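Local coordinates for outer membrane porin protein 32 (Delftia acidovorans, PDB 2FGQ) that forms anion-selective channels across the bacterial outer membrane as a homotrimeric porin, here in complex with malate, at residues A[28-32]-A[60-64]; A[182-188]-A[206-212]; A[50-54]-A[80-85]. The contacts are given in a common frame with arbitrary orientation. Numbering follows the deposited sequence.

Interaction 1 (A[28-32]-A[60-64]); sequences GLGTS and EIFGD. With CA (calcium ion), chain C.
This is a buried contact bridged by calcium and water, between barrel strand 26-48 and the loop that follows strand 51-60. No direct hydrogen bond joins 28-32 and 60-64. They run roughly antiparallel, 162° apart end to end, with CA atoms 6.0 Å apart for Gly30 and Asp64 and 6.4 Å for Thr31 and Phe62. Residues 28-31 are extended; Ser32 leaves the strand with phi/psi of 63/48°. Calcium is bound by Leu29 O and Asp64 OD2, each 2.4 Å from the ion, and by water 3 at 2.5 Å. The shared metal lets Leu29 O and Asp64 OD2 lie 3.1 Å apart. With chi1 p, Asp64 sends OD2 to calcium. Thr31, also p, sets CG2 3.5 Å from Asp64 OD1 and 3.6 Å from Gly63 N. Water 2 donates to Thr31 OG1 (2.8 Å) and Asp64 OD1 (2.9 Å). Water 1 accepts from Thr31 OG1 (2.8 Å) and Ser32 OG (2.6 Å), and donates to Glu60 OE2 (2.7 Å) and Ile61 O (2.8 Å). Glu60 OE2 also forms a salt bridge with Lys308, and Ser32 OG is hydrogen-bonded to Ser37 N. The site joins two subunits of the homotrimer, completed by Gly309 O of this chain and by Asn136 and Glu158 of the second subunit. Leu29 packs on Thr12 and Val14 of strand 4-17, while Ile61 reaches Leu39 of strand 26-48 and Phe73 of the second subunit.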
loop_
_atom_site.group_PDB
_atom_site.type_symbol
_atom_site.label_atom_id
_atom_site.label_comp_id
_atom_site.label_asym_id
_atom_site.label_seq_id
_atom_site.Cartn_x
_atom_site.Cartn_y
_atom_site.Cartn_z
ATOM N N GLY A 28 12.913 -0.807 22.530
ATOM C CA GLY A 28 11.818 -1.290 21.712
ATOM C C GLY A 28 12.222 -2.236 20.628
ATOM O O GLY A 28 13.370 -2.680 20.561
ATOM N N LEU A 29 11.254 -2.520 19.752
ATOM C CA LEU A 29 11.477 -3.340 18.574
ATOM C C LEU A 29 11.560 -2.347 17.417
ATOM O O LEU A 29 10.612 -1.620 17.186
ATOM C CB LEU A 29 10.351 -4.357 18.358
ATOM C CG LEU A 29 10.731 -5.462 17.354
ATOM C CD1 LEU A 29 11.618 -6.488 18.049
ATOM C CD2 LEU A 29 9.523 -6.083 16.731
ATOM N N GLY A 30 12.663 -2.316 16.721
ATOM C CA GLY A 30 12.859 -1.451 15.585
ATOM C C GLY A 30 13.247 -2.219 14.343
ATOM O O GLY A 30 13.123 -3.429 14.255
ATOM N N THR A 31 13.676 -1.480 13.323
ATOM C CA THR A 31 13.961 -2.064 12.025
ATOM C C THR A 31 15.215 -1.534 11.399
ATOM O O THR A 31 15.721 -0.454 11.770
ATOM C CB THR A 31 12.771 -1.838 11.046
ATOM O OG1 THR A 31 12.585 -0.422 10.796
ATOM C CG2 THR A 31 11.465 -2.425 11.590
ATOM N N SER A 32 15.718 -2.293 10.420
ATOM C CA SER A 32 16.630 -1.748 9.439
ATOM C C SER A 32 17.942 -1.261 10.063
ATOM O O SER A 32 18.451 -0.180 9.745
ATOM C CB SER A 32 15.894 -0.678 8.634
ATOM O OG SER A 32 14.839 -1.253 7.888
ATOM N N GLU A 60 9.935 0.449 1.280
ATOM C CA GLU A 60 10.455 0.077 2.594
ATOM C C GLU A 60 9.419 -0.767 3.345
ATOM O O GLU A 60 8.198 -0.620 3.201
ATOM C CB GLU A 60 10.741 1.326 3.424
ATOM C CG GLU A 60 11.477 1.057 4.722
ATOM C CD GLU A 60 12.104 2.263 5.393
ATOM O OE1 GLU A 60 12.134 3.372 4.801
ATOM O OE2 GLU A 60 12.648 2.059 6.527
ATOM N N ILE A 61 9.962 -1.704 4.122
ATOM C CA ILE A 61 9.204 -2.530 5.046
ATOM C C ILE A 61 9.480 -2.102 6.472
ATOM O O ILE A 61 10.607 -1.859 6.845
ATOM C CB ILE A 61 9.560 -4.026 4.824
ATOM C CG1 ILE A 61 9.063 -4.470 3.450
ATOM C CG2 ILE A 61 9.069 -4.918 5.957
ATOM C CD1 ILE A 61 7.576 -4.575 3.316
ATOM N N PHE A 62 8.443 -2.058 7.281
ATOM C CA PHE A 62 8.502 -1.760 8.695
ATOM C C PHE A 62 7.913 -2.925 9.474
ATOM O O PHE A 62 6.702 -2.964 9.732
ATOM C CB PHE A 62 7.742 -0.445 9.005
ATOM C CG PHE A 62 8.224 0.744 8.221
ATOM C CD1 PHE A 62 9.287 1.529 8.678
ATOM C CD2 PHE A 62 7.654 1.052 7.018
ATOM C CE1 PHE A 62 9.743 2.637 7.942
ATOM C CE2 PHE A 62 8.094 2.123 6.278
ATOM C CZ PHE A 62 9.149 2.924 6.735
ATOM N N GLY A 63 8.753 -3.905 9.793
ATOM C CA GLY A 63 8.282 -5.148 10.373
ATOM C C GLY A 63 7.726 -4.986 11.760
ATOM O O GLY A 63 6.889 -5.778 12.172
ATOM N N ASP A 64 8.111 -3.952 12.480
ATOM C CA ASP A 64 7.586 -3.756 13.835
ATOM C C ASP A 64 6.115 -3.333 13.893
ATOM O O ASP A 64 5.455 -3.592 14.892
ATOM C CB ASP A 64 8.465 -2.814 14.661
ATOM C CG ASP A 64 8.611 -1.417 14.059
ATOM O OD1 ASP A 64 8.441 -1.190 12.829
ATOM O OD2 ASP A 64 8.862 -0.465 14.854
HETATM CA CA CA C . 8.801 -0.071 17.218
HETATM O O HOH W 1 12.435 -0.148 8.020
HETATM O O HOH W 2 10.410 0.776 12.078
HETATM O O HOH W 3 7.043 1.417 16.345
#

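Interaction 2 (A[182-188]-A[206-212]); sequences PLSASLG and ITLGASY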
loop_
_atom_site.group_PDB
_atom_site.type_symbol
_atom_site.label_atom_id
_atom_site.label_comp_id
_atom_site.label_asym_id
_atom_site.label_seq_id
_atom_site.Cartn_x
_atom_site.Cartn_y
_atom_site.Cartn_z
ATOM N N PRO A 182 39.391 -2.567 -5.952
ATOM C CA PRO A 182 39.879 -2.219 -4.605
ATOM C C PRO A 182 39.812 -0.736 -4.254
ATOM O O PRO A 182 39.612 -0.376 -3.115
ATOM C CB PRO A 182 41.330 -2.706 -4.617
ATOM C CG PRO A 182 41.710 -2.791 -6.031
ATOM C CD PRO A 182 40.470 -3.143 -6.780
ATOM N N LEU A 183 39.992 0.119 -5.252
ATOM C CA LEU A 183 40.024 1.560 -5.063
ATOM C C LEU A 183 38.768 2.213 -5.621
ATOM O O LEU A 183 38.329 1.921 -6.723
ATOM C CB LEU A 183 41.246 2.159 -5.751
ATOM C CG LEU A 183 41.361 3.684 -5.728
ATOM C CD1 LEU A 183 41.537 4.193 -4.339
ATOM C CD2 LEU A 183 42.504 4.199 -6.618
ATOM N N SER A 184 38.217 3.115 -4.831
ATOM C CA SER A 184 37.046 3.895 -5.217
ATOM C C SER A 184 37.212 5.316 -4.729
ATOM O O SER A 184 37.586 5.533 -3.570
ATOM C CB SER A 184 35.782 3.278 -4.584
ATOM O OG SER A 184 34.589 3.947 -4.995
ATOM N N ALA A 185 36.939 6.279 -5.604
ATOM C CA ALA A 185 36.892 7.674 -5.187
ATOM C C ALA A 185 35.847 8.400 -6.032
ATOM O O ALA A 185 35.732 8.146 -7.215
ATOM C CB ALA A 185 38.232 8.322 -5.380
ATOM N N SER A 186 35.132 9.323 -5.414
ATOM C CA SER A 186 34.050 10.016 -6.093
ATOM C C SER A 186 33.917 11.438 -5.597
ATOM O O SER A 186 34.075 11.693 -4.406
ATOM C CB SER A 186 32.686 9.328 -5.849
ATOM O OG SER A 186 32.715 7.916 -6.014
ATOM N N LEU A 187 33.554 12.331 -6.515
ATOM C CA LEU A 187 33.219 13.710 -6.208
ATOM C C LEU A 187 31.813 13.988 -6.722
ATOM O O LEU A 187 31.546 13.829 -7.904
ATOM C CB LEU A 187 34.199 14.671 -6.877
ATOM C CG LEU A 187 33.842 16.167 -6.769
ATOM C CD1 LEU A 187 33.939 16.644 -5.342
ATOM C CD2 LEU A 187 34.763 16.964 -7.695
ATOM N N GLY A 188 30.926 14.381 -5.802
ATOM C CA GLY A 188 29.553 14.709 -6.119
ATOM C C GLY A 188 29.246 16.179 -5.867
ATOM O O GLY A 188 29.750 16.790 -4.931
ATOM N N ILE A 206 28.312 19.498 -1.712
ATOM C CA ILE A 206 29.520 18.990 -2.336
ATOM C C ILE A 206 30.041 17.863 -1.451
ATOM O O ILE A 206 30.149 18.016 -0.227
ATOM C CB ILE A 206 30.555 20.103 -2.553
ATOM C CG1 ILE A 206 31.797 19.516 -3.224
ATOM C CG2 ILE A 206 30.960 20.691 -1.260
ATOM C CD1 ILE A 206 32.729 20.532 -3.794
ATOM N N THR A 207 30.358 16.736 -2.059
ATOM C CA THR A 207 30.723 15.531 -1.331
ATOM C C THR A 207 31.914 14.840 -1.985
ATOM O O THR A 207 31.944 14.685 -3.197
ATOM C CB THR A 207 29.544 14.534 -1.313
ATOM O OG1 THR A 207 28.341 15.205 -0.951
ATOM C CG2 THR A 207 29.756 13.472 -0.244
ATOM N N LEU A 208 32.915 14.472 -1.189
ATOM C CA LEU A 208 34.074 13.735 -1.660
ATOM C C LEU A 208 34.212 12.465 -0.857
ATOM O O LEU A 208 34.195 12.528 0.346
ATOM C CB LEU A 208 35.330 14.622 -1.513
ATOM C CG LEU A 208 36.628 14.013 -2.022
ATOM C CD1 LEU A 208 36.631 13.852 -3.516
ATOM C CD2 LEU A 208 37.833 14.869 -1.571
ATOM N N GLY A 209 34.347 11.313 -1.512
ATOM C CA GLY A 209 34.514 10.065 -0.798
ATOM C C GLY A 209 35.611 9.235 -1.436
ATOM O O GLY A 209 35.867 9.356 -2.625
ATOM N N ALA A 210 36.265 8.411 -0.624
ATOM C CA ALA A 210 37.291 7.482 -1.128
ATOM C C ALA A 210 37.378 6.279 -0.234
ATOM O O ALA A 210 37.101 6.367 0.964
ATOM C CB ALA A 210 38.650 8.153 -1.216
ATOM N N SER A 211 37.777 5.158 -0.810
ATOM C CA SER A 211 37.981 3.955 -0.028
ATOM C C SER A 211 38.997 3.058 -0.701
ATOM O O SER A 211 39.212 3.125 -1.902
ATOM C CB SER A 211 36.687 3.160 0.180
ATOM O OG SER A 211 36.091 2.726 -1.044
ATOM N N TYR A 212 39.635 2.217 0.105
ATOM C CA TYR A 212 40.515 1.198 -0.422
ATOM C C TYR A 212 40.285 -0.078 0.325
ATOM O O TYR A 212 40.336 -0.082 1.535
ATOM C CB TYR A 212 42.001 1.614 -0.346
ATOM C CG TYR A 212 42.837 0.697 -1.213
ATOM C CD1 TYR A 212 43.432 -0.424 -0.684
ATOM C CD2 TYR A 212 42.951 0.906 -2.584
ATOM C CE1 TYR A 212 44.154 -1.302 -1.486
ATOM C CE2 TYR A 212 43.666 0.040 -3.373
ATOM C CZ TYR A 212 44.260 -1.066 -2.813
ATOM O OH TYR A 212 44.990 -1.945 -3.605
HETATM O O HOH W 4 37.157 0.411 -2.028
#
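Strands 183-188 and 206-212 are antiparallel at 179°, with axes 4.6 Å apart at closest approach. They belong to one beta hairpin of the porin barrel. Three hydrogen-bonded pairs alternate with non-hydrogen-bonded ones. Ser184 N to Ser211 O is 3.1 Å and Ser211 N to Ser184 O is 2.8 Å. Ser186 and Gly209 exchange two bonds of 2.9 Å between N and O. Gly188 N to Thr207 O is 2.8 Å, and Thr207 N to Gly188 O is 2.9 Å. One face carries Leu183, Ala185, Leu187, Leu208, Ala210 and Tyr212. Leu183 CB lies at the Tyr212 ring edge, 3.8 Å from CD2, and Pro182 CB is 3.8 Å from Tyr212 CZ. The other face carries Ser184, Ser186, Thr207 and Ser211. Ser184 OG is hydrogen-bonded to Asp179, Ser186 OG to Tyr104 and Thr207 OG1 to Gln224. Water 4 links Pro182 O and Ser211 OG. This split between an apolar and a polar face is consistent with a barrel wall turned to lipid outside and to the channel inside.

Interaction 3 (A[50-54]-A[80-85]); sequences GLKAG and SLSGNF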
loop_
_atom_site.group_PDB
_atom_site.type_symbol
_atom_site.label_atom_id
_atom_site.label_comp_id
_atom_site.label_asym_id
_atom_site.label_seq_id
_atom_site.Cartn_x
_atom_site.Cartn_y
_atom_site.Cartn_z
ATOM N N GLY A 50 21.833 -5.304 -28.208
ATOM C CA GLY A 50 22.470 -4.849 -26.993
ATOM C C GLY A 50 21.639 -3.884 -26.125
ATOM O O GLY A 50 22.111 -3.429 -25.084
ATOM N N LEU A 51 20.406 -3.610 -26.524
ATOM C CA LEU A 51 19.528 -2.694 -25.769
ATOM C C LEU A 51 18.653 -3.499 -24.824
ATOM O O LEU A 51 18.175 -4.552 -25.201
ATOM C CB LEU A 51 18.651 -1.932 -26.735
ATOM C CG LEU A 51 17.794 -0.779 -26.198
ATOM C CD1 LEU A 51 18.689 0.342 -25.611
ATOM C CD2 LEU A 51 16.862 -0.251 -27.272
ATOM N N LYS A 52 18.449 -2.990 -23.615
ATOM C CA LYS A 52 17.622 -3.652 -22.616
ATOM C C LYS A 52 16.654 -2.628 -22.004
ATOM O O LYS A 52 16.994 -1.468 -21.829
ATOM C CB LYS A 52 18.479 -4.232 -21.499
ATOM C CG LYS A 52 19.397 -5.356 -21.926
ATOM C CD LYS A 52 20.087 -5.959 -20.702
ATOM C CE LYS A 52 21.211 -6.942 -21.105
ATOM N NZ LYS A 52 20.756 -7.932 -22.134
ATOM N N ALA A 53 15.437 -3.062 -21.727
ATOM C CA ALA A 53 14.496 -2.276 -20.963
ATOM C C ALA A 53 14.413 -2.857 -19.574
ATOM O O ALA A 53 14.514 -4.058 -19.388
ATOM C CB ALA A 53 13.132 -2.305 -21.605
ATOM N N GLY A 54 14.175 -2.004 -18.599
ATOM C CA GLY A 54 14.061 -2.474 -17.219
ATOM C C GLY A 54 12.992 -1.725 -16.480
ATOM O O GLY A 54 12.580 -0.652 -16.860
ATOM N N SER A 80 13.593 2.007 -17.339
ATOM C CA SER A 80 14.902 2.351 -17.880
ATOM C C SER A 80 15.179 1.742 -19.228
ATOM O O SER A 80 14.589 0.754 -19.613
ATOM C CB SER A 80 16.021 1.901 -16.936
ATOM O OG SER A 80 15.953 0.497 -16.711
ATOM N N LEU A 81 16.166 2.313 -19.894
ATOM C CA LEU A 81 16.813 1.691 -21.038
ATOM C C LEU A 81 18.303 1.675 -20.775
ATOM O O LEU A 81 18.833 2.617 -20.236
ATOM C CB LEU A 81 16.538 2.473 -22.335
ATOM C CG LEU A 81 15.152 2.398 -22.940
ATOM C CD1 LEU A 81 15.117 3.329 -24.167
ATOM C CD2 LEU A 81 14.756 0.979 -23.319
ATOM N N SER A 82 18.943 0.591 -21.166
ATOM C CA SER A 82 20.359 0.422 -20.931
ATOM C C SER A 82 21.002 -0.297 -22.085
ATOM O O SER A 82 20.348 -0.981 -22.858
ATOM C CB SER A 82 20.591 -0.320 -19.645
ATOM O OG SER A 82 20.095 -1.628 -19.695
ATOM N N GLY A 83 22.306 -0.143 -22.173
ATOM C CA GLY A 83 23.051 -0.693 -23.286
ATOM C C GLY A 83 24.487 -0.270 -23.205
ATOM O O GLY A 83 24.967 0.100 -22.133
ATOM N N ASN A 84 25.156 -0.245 -24.357
ATOM C CA ASN A 84 26.572 0.101 -24.345
ATOM C C ASN A 84 26.832 1.582 -24.019
ATOM O O ASN A 84 27.945 1.964 -23.681
ATOM C CB ASN A 84 27.292 -0.373 -25.625
ATOM C CG ASN A 84 26.877 0.335 -26.904
ATOM O OD1 ASN A 84 27.277 -0.124 -28.013
ATOM N ND2 ASN A 84 26.144 1.428 -26.809
ATOM N N PHE A 85 25.783 2.402 -24.098
ATOM C CA PHE A 85 25.817 3.811 -23.758
ATOM C C PHE A 85 25.723 4.091 -22.240
ATOM O O PHE A 85 25.947 5.207 -21.818
ATOM C CB PHE A 85 24.701 4.558 -24.495
ATOM C CG PHE A 85 23.324 4.099 -24.114
ATOM C CD1 PHE A 85 22.690 4.595 -22.977
ATOM C CD2 PHE A 85 22.723 3.092 -24.828
ATOM C CE1 PHE A 85 21.429 4.109 -22.611
ATOM C CE2 PHE A 85 21.490 2.607 -24.474
ATOM C CZ PHE A 85 20.842 3.107 -23.366
HETATM O O HOH W 5 23.914 -1.301 -26.602
HETATM O O HOH W 6 17.505 -1.330 -18.459
#
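Four backbone hydrogen bonds tie residues 51-54 to strand 80-83. Lys52 N to Ser82 O and Ser82 N to Lys52 O are both 2.9 Å. Gly54 N to Ser80 O is 3.0 Å, and Ser80 N to Gly54 O is 2.9 Å. Between these pairs, Ala53 and Leu81 form a non-hydrogen-bonded pair. Their outer backbone groups bond to the flanking strands, Ala53 with Glu45 and Leu81 with Val88. This is the continuous antiparallel pairing of a porin barrel wall, with strand directions 153° apart. On one face, water 6 bonds to Ser80 OG (3.0 Å) and Ser82 OG (2.9 Å), and weakly to Lys52 O (3.4 Å). On the other face, Ala53 CB meets Leu81 CD2 at 4.0 Å, and these residues pack on Thr286 and Ile328 of the third subunit, respectively. Leu51 CD1 lies at the Phe85 ring edge, 3.8 Å from CE2, and Phe85 O is hydrogen-bonded to Tyr140 OH. Water 5 accepts from Asn84 N (2.8 Å) and donates weakly to Gly50 O (3.2 Å).

Overall arrangement
All three interactions reach the same closed 16-stranded barrel, but none touches another. Interactions 1 and 2 lie on opposite sides of the chain's centre, with centres about 31 Å apart. Interactions 1 and 3 are about 35 Å apart between centres, although they are joined through neighbouring strands 26-48 and 51-60; their segments alternate along the chain. Interactions 2 and 3 are about 26 Å apart between centres. Interaction 1 meets the second subunit through its calcium site, and interaction 3 packs against the third; interaction 2 touches no other subunit. The bound malate is about 6 Å from the Glu60 side chain of interaction 1 and about 11 Å from the Thr207 side chain of interaction 2.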